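Local coordinates for putative 4-hydroxybenzoyl-CoA thioesterase (PDB 2OIW) that is predicted to be a hotdog-fold thioesterase, probably hydrolysing the thioester bond of acyl-coenzyme A substrates, at the interface of chains A and B and the interface of chains A and C. Numbering follows the deposited sequence. Chains: chain A/B/C, putative 4-hydroxybenzoyl-CoA thioesterase.

Contact 1 and contact 2 put chain A against two different copies of the same protein; the C-alpha centres of the two contacts lie about 16 Å apart. They share no residues: contact 1 uses strand 53-62 of both chains, whereas contact 2 brings helix 27-34 with A:Arg12 and A:Glu15 of chain A to the segment of chain C around its 3-10 helix 13-15. Each interface is two-fold symmetric, so together they can join four copies, as in the deposited assembly, which may be the biological form. Contact 1 is an antiparallel strand pairing; contact 2 is built round an arginine stack.

Contact 1: the interface of chains A and B. Residues chain A 57-61; chain B 57-59.
A bend at chi3 (-43°) folds the end of B:Arg57 back so that NE and NH2 both face A:Asp61, whose CG sits beside its own backbone N (chi1 -74°), turning the carboxylate to meet them. The grip is side-on: NE of B:Arg57 bonds OD1 of A:Asp61 at 2.8 Å and NH2 bonds the same oxygen at 3.0 Å. OD1 lies in the guanidinium plane, yet the two donors reach it differently, NE nearly along the C-O axis and NH2 from above the carboxylate. Backbone pairing backs this up, with A:Val60 N donating to B:Met58 O at 2.9 Å and A:Val60 O accepting from B:Met58 N at 3.0 Å. On the other side of the strands the selenomethionine B:Met58 packs tightly, its terminal CE 3.4 Å from CG2 of A:Val60 and 3.5 Å from SE of A:Met58. Further along, the extended A:Arg57 brings NH2 to 3.7 Å from OE1 of B:Glu59, a long salt bridge between planes turned 72° apart; its NE bonds OE2 of A:Glu59 at 3.2 Å within the chain. Acidic and basic groups gather on one side of the paired strands, where they probably balance one another's charge. In the fold, the two copies of strand 53-62 run antiparallel with A:Glu59 opposite B:Glu59 near the two-fold axis, joining the beta-sheets of the two subunits edge to edge.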
# COMPACT_ATOMS: atom_id res chain seq x y z
N ARG A 57 -9.41 6.55 16.62
CA ARG A 57 -10.60 6.57 15.77
C ARG A 57 -10.38 7.34 14.46
O ARG A 57 -9.66 8.33 14.43
CB ARG A 57 -11.78 7.14 16.55
CG ARG A 57 -13.08 7.23 15.75
CD ARG A 57 -14.26 7.67 16.59
NE ARG A 57 -15.48 7.82 15.78
CZ ARG A 57 -16.26 6.82 15.32
NH1 ARG A 57 -15.97 5.53 15.55
NH2 ARG A 57 -17.36 7.13 14.62
N MSE A 58 -10.99 6.90 13.37
CA MSE A 58 -11.06 7.74 12.15
C MSE A 58 -12.42 7.65 11.46
O MSE A 58 -13.10 6.63 11.55
CB MSE A 58 -9.97 7.37 11.16
CG MSE A 58 -10.37 6.20 10.23
SE MSE A 58 -9.13 5.94 8.74
CE MSE A 58 -7.40 6.05 9.67
N GLU A 59 -12.78 8.72 10.78
CA GLU A 59 -13.99 8.75 9.94
C GLU A 59 -13.66 9.48 8.66
O GLU A 59 -12.91 10.46 8.69
CB GLU A 59 -15.16 9.46 10.65
CG GLU A 59 -14.81 10.08 11.98
CD GLU A 59 -16.01 10.63 12.74
OE1 GLU A 59 -16.78 11.41 12.14
OE2 GLU A 59 -16.15 10.30 13.95
N VAL A 60 -14.22 9.03 7.54
CA VAL A 60 -13.96 9.66 6.24
C VAL A 60 -15.26 9.69 5.48
O VAL A 60 -15.99 8.67 5.46
CB VAL A 60 -12.88 8.89 5.42
CG1 VAL A 60 -12.75 9.45 4.01
CG2 VAL A 60 -11.52 8.88 6.13
N ASP A 61 -15.58 10.85 4.92
CA ASP A 61 -16.68 11.00 3.97
C ASP A 61 -16.06 11.13 2.58
O ASP A 61 -15.20 11.99 2.36
CB ASP A 61 -17.57 12.23 4.26
CG ASP A 61 -18.49 12.04 5.49
OD1 ASP A 61 -18.89 10.90 5.85
OD2 ASP A 61 -18.89 13.06 6.07
N ARG B 57 -18.73 6.47 2.78
CA ARG B 57 -18.32 6.80 4.11
C ARG B 57 -17.79 5.58 4.85
O ARG B 57 -18.19 4.44 4.57
CB ARG B 57 -19.47 7.46 4.86
CG ARG B 57 -20.10 6.63 5.93
CD ARG B 57 -20.73 7.53 6.98
NE ARG B 57 -19.83 8.65 7.31
CZ ARG B 57 -19.18 8.80 8.48
NH1 ARG B 57 -19.31 7.90 9.44
NH2 ARG B 57 -18.41 9.87 8.67
N MSE B 58 -16.88 5.84 5.78
CA MSE B 58 -16.30 4.80 6.60
C MSE B 58 -15.97 5.38 7.95
O MSE B 58 -15.64 6.55 8.07
CB MSE B 58 -15.03 4.24 5.95
CG MSE B 58 -13.75 4.82 6.53
SE MSE B 58 -12.15 3.90 5.92
CE MSE B 58 -11.02 5.50 5.77
N GLU B 59 -16.06 4.53 8.97
CA GLU B 59 -15.50 4.84 10.27
C GLU B 59 -14.85 3.63 10.88
O GLU B 59 -15.30 2.50 10.67
CB GLU B 59 -16.59 5.36 11.21
CG GLU B 59 -17.89 4.70 11.00
CD GLU B 59 -19.04 5.38 11.72
OE1 GLU B 59 -19.29 6.59 11.49
OE2 GLU B 59 -19.70 4.69 12.51

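Contact 2: the interface of chains A and C. Residues chain A 12, 15, 29-30, 32-33; chain C 12-14.
C:Arg12 reaches into chain A as an extended side chain and buries the largest share of surface in this patch, its guanidinium held between A:Trp30 and A:Arg12. Its CG lies beside the backbone N (chi1 -64°), and from there the chain runs straight past A:Ala33 and crosses A:Val29 at about a right angle, with CD 3.9 Å from CG1 of the valine. The end of the chain is the tightly packed part. Over one face of the guanidinium stands the indole of A:Trp30, presenting CD1 with the ring turned 79° to the guanidinium. On the opposite face the guanidinium of A:Arg12 stacks almost parallel, NH1 to NH1 of C:Arg12 being 3.5 Å. At the edge, the carboxylate of A:Glu15 is nearly coplanar with the C:Arg12 guanidinium, and OE2 accepts from NH1 at 2.9 Å, making a salt bridge that probably offsets the charge of the stacked pair. Water 1, in the same plane and 3.0 Å from NH2 of C:Arg12, links this nitrogen to OE1 of A:Glu15. By the two-fold symmetry, the stacked partner A:Arg12 meets the glutamate of chain C in the same way. With C:Arg12 cut back to an alanine, the A:Glu15 carboxylate would probably lose its cross-chain mate and a gap open between A:Trp30 and A:Arg12. A:Arg12 N also bonds OE1 of A:Glu15 within chain A, which helps fix the carboxylate that receives the arginine.

The other end is more loosely packed, held by a weak bond and a water bridge instead of stacked faces. A:Glu32 points its carboxylate toward the start of 3-10 helix 13-15 of chain C, where OE1 makes a weak bond to C:Ser14 N at 3.2 Å. C:Ser14, a residue also placed at the magnesium site, turns its hydroxyl to the water: water 2 lies 2.9 Å from OG of C:Ser14, 2.7 Å from OE1 of A:Glu32 and 2.8 Å from the carbonyl O of A:Val29.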
# COMPACT_ATOMS: atom_id res chain seq x y z
N ARG A 12 -0.35 8.54 -7.56
CA ARG A 12 0.48 7.51 -8.21
C ARG A 12 -0.46 6.52 -8.86
O ARG A 12 -1.61 6.33 -8.40
CB ARG A 12 1.34 6.79 -7.15
CG ARG A 12 2.33 7.69 -6.44
CD ARG A 12 2.84 7.13 -5.11
NE ARG A 12 3.66 8.13 -4.44
CZ ARG A 12 4.16 8.03 -3.21
NH1 ARG A 12 3.94 6.95 -2.46
NH2 ARG A 12 4.87 9.04 -2.73
N GLU A 15 -2.03 3.97 -6.59
CA GLU A 15 -3.07 4.43 -5.66
C GLU A 15 -4.50 4.42 -6.26
O GLU A 15 -5.48 4.70 -5.58
CB GLU A 15 -2.69 5.84 -5.16
CG GLU A 15 -1.46 5.76 -4.23
CD GLU A 15 -0.87 7.12 -3.81
OE1 GLU A 15 -0.94 8.12 -4.58
OE2 GLU A 15 -0.31 7.16 -2.69
N VAL A 29 -4.24 7.18 3.67
CA VAL A 29 -2.79 7.21 3.50
C VAL A 29 -2.36 8.67 3.28
O VAL A 29 -1.38 9.13 3.86
CB VAL A 29 -2.31 6.30 2.35
CG1 VAL A 29 -0.89 6.58 2.00
CG2 VAL A 29 -2.43 4.81 2.72
N TRP A 30 -3.15 9.39 2.50
CA TRP A 30 -2.91 10.81 2.25
C TRP A 30 -3.21 11.70 3.48
O TRP A 30 -2.49 12.69 3.77
CB TRP A 30 -3.80 11.20 1.06
CG TRP A 30 -3.31 10.65 -0.26
CD1 TRP A 30 -2.12 10.01 -0.51
CD2 TRP A 30 -3.97 10.79 -1.51
NE1 TRP A 30 -2.04 9.70 -1.86
CE2 TRP A 30 -3.16 10.18 -2.49
CE3 TRP A 30 -5.20 11.34 -1.90
CZ2 TRP A 30 -3.54 10.11 -3.82
CZ3 TRP A 30 -5.56 11.30 -3.22
CH2 TRP A 30 -4.73 10.70 -4.17
N GLU A 32 -2.92 10.61 6.59
CA GLU A 32 -1.77 10.42 7.49
C GLU A 32 -0.54 11.21 7.04
O GLU A 32 0.23 11.72 7.85
CB GLU A 32 -1.42 8.92 7.64
CG GLU A 32 -0.32 8.66 8.72
CD GLU A 32 0.16 7.21 8.69
OE1 GLU A 32 0.69 6.82 7.63
OE2 GLU A 32 -0.03 6.47 9.69
N ALA A 33 -0.34 11.31 5.72
CA ALA A 33 0.73 12.15 5.17
C ALA A 33 0.53 13.64 5.61
O ALA A 33 1.48 14.31 5.98
CB ALA A 33 0.77 12.00 3.62
N ARG C 12 6.19 8.55 4.08
CA ARG C 12 5.03 8.49 4.94
C ARG C 12 5.25 7.42 5.99
O ARG C 12 6.02 6.50 5.77
CB ARG C 12 3.81 8.09 4.10
CG ARG C 12 3.46 9.11 3.06
CD ARG C 12 2.47 8.61 2.03
NE ARG C 12 2.38 9.61 0.97
CZ ARG C 12 1.83 9.38 -0.21
NH1 ARG C 12 1.32 8.18 -0.47
NH2 ARG C 12 1.83 10.34 -1.12
N VAL C 13 4.56 7.54 7.12
CA VAL C 13 4.79 6.60 8.23
C VAL C 13 4.43 5.22 7.72
O VAL C 13 5.15 4.27 7.98
CB VAL C 13 3.96 6.96 9.51
CG1 VAL C 13 3.99 5.83 10.55
CG2 VAL C 13 4.45 8.27 10.15
N SER C 14 3.32 5.13 6.98
CA SER C 14 2.81 3.87 6.41
C SER C 14 3.81 3.22 5.46
O SER C 14 3.69 2.04 5.20
CB SER C 14 1.48 4.11 5.67
OG SER C 14 1.69 4.85 4.46
O HOH W 1 0.84 9.78 -3.86
O HOH W 2 0.60 7.48 5.02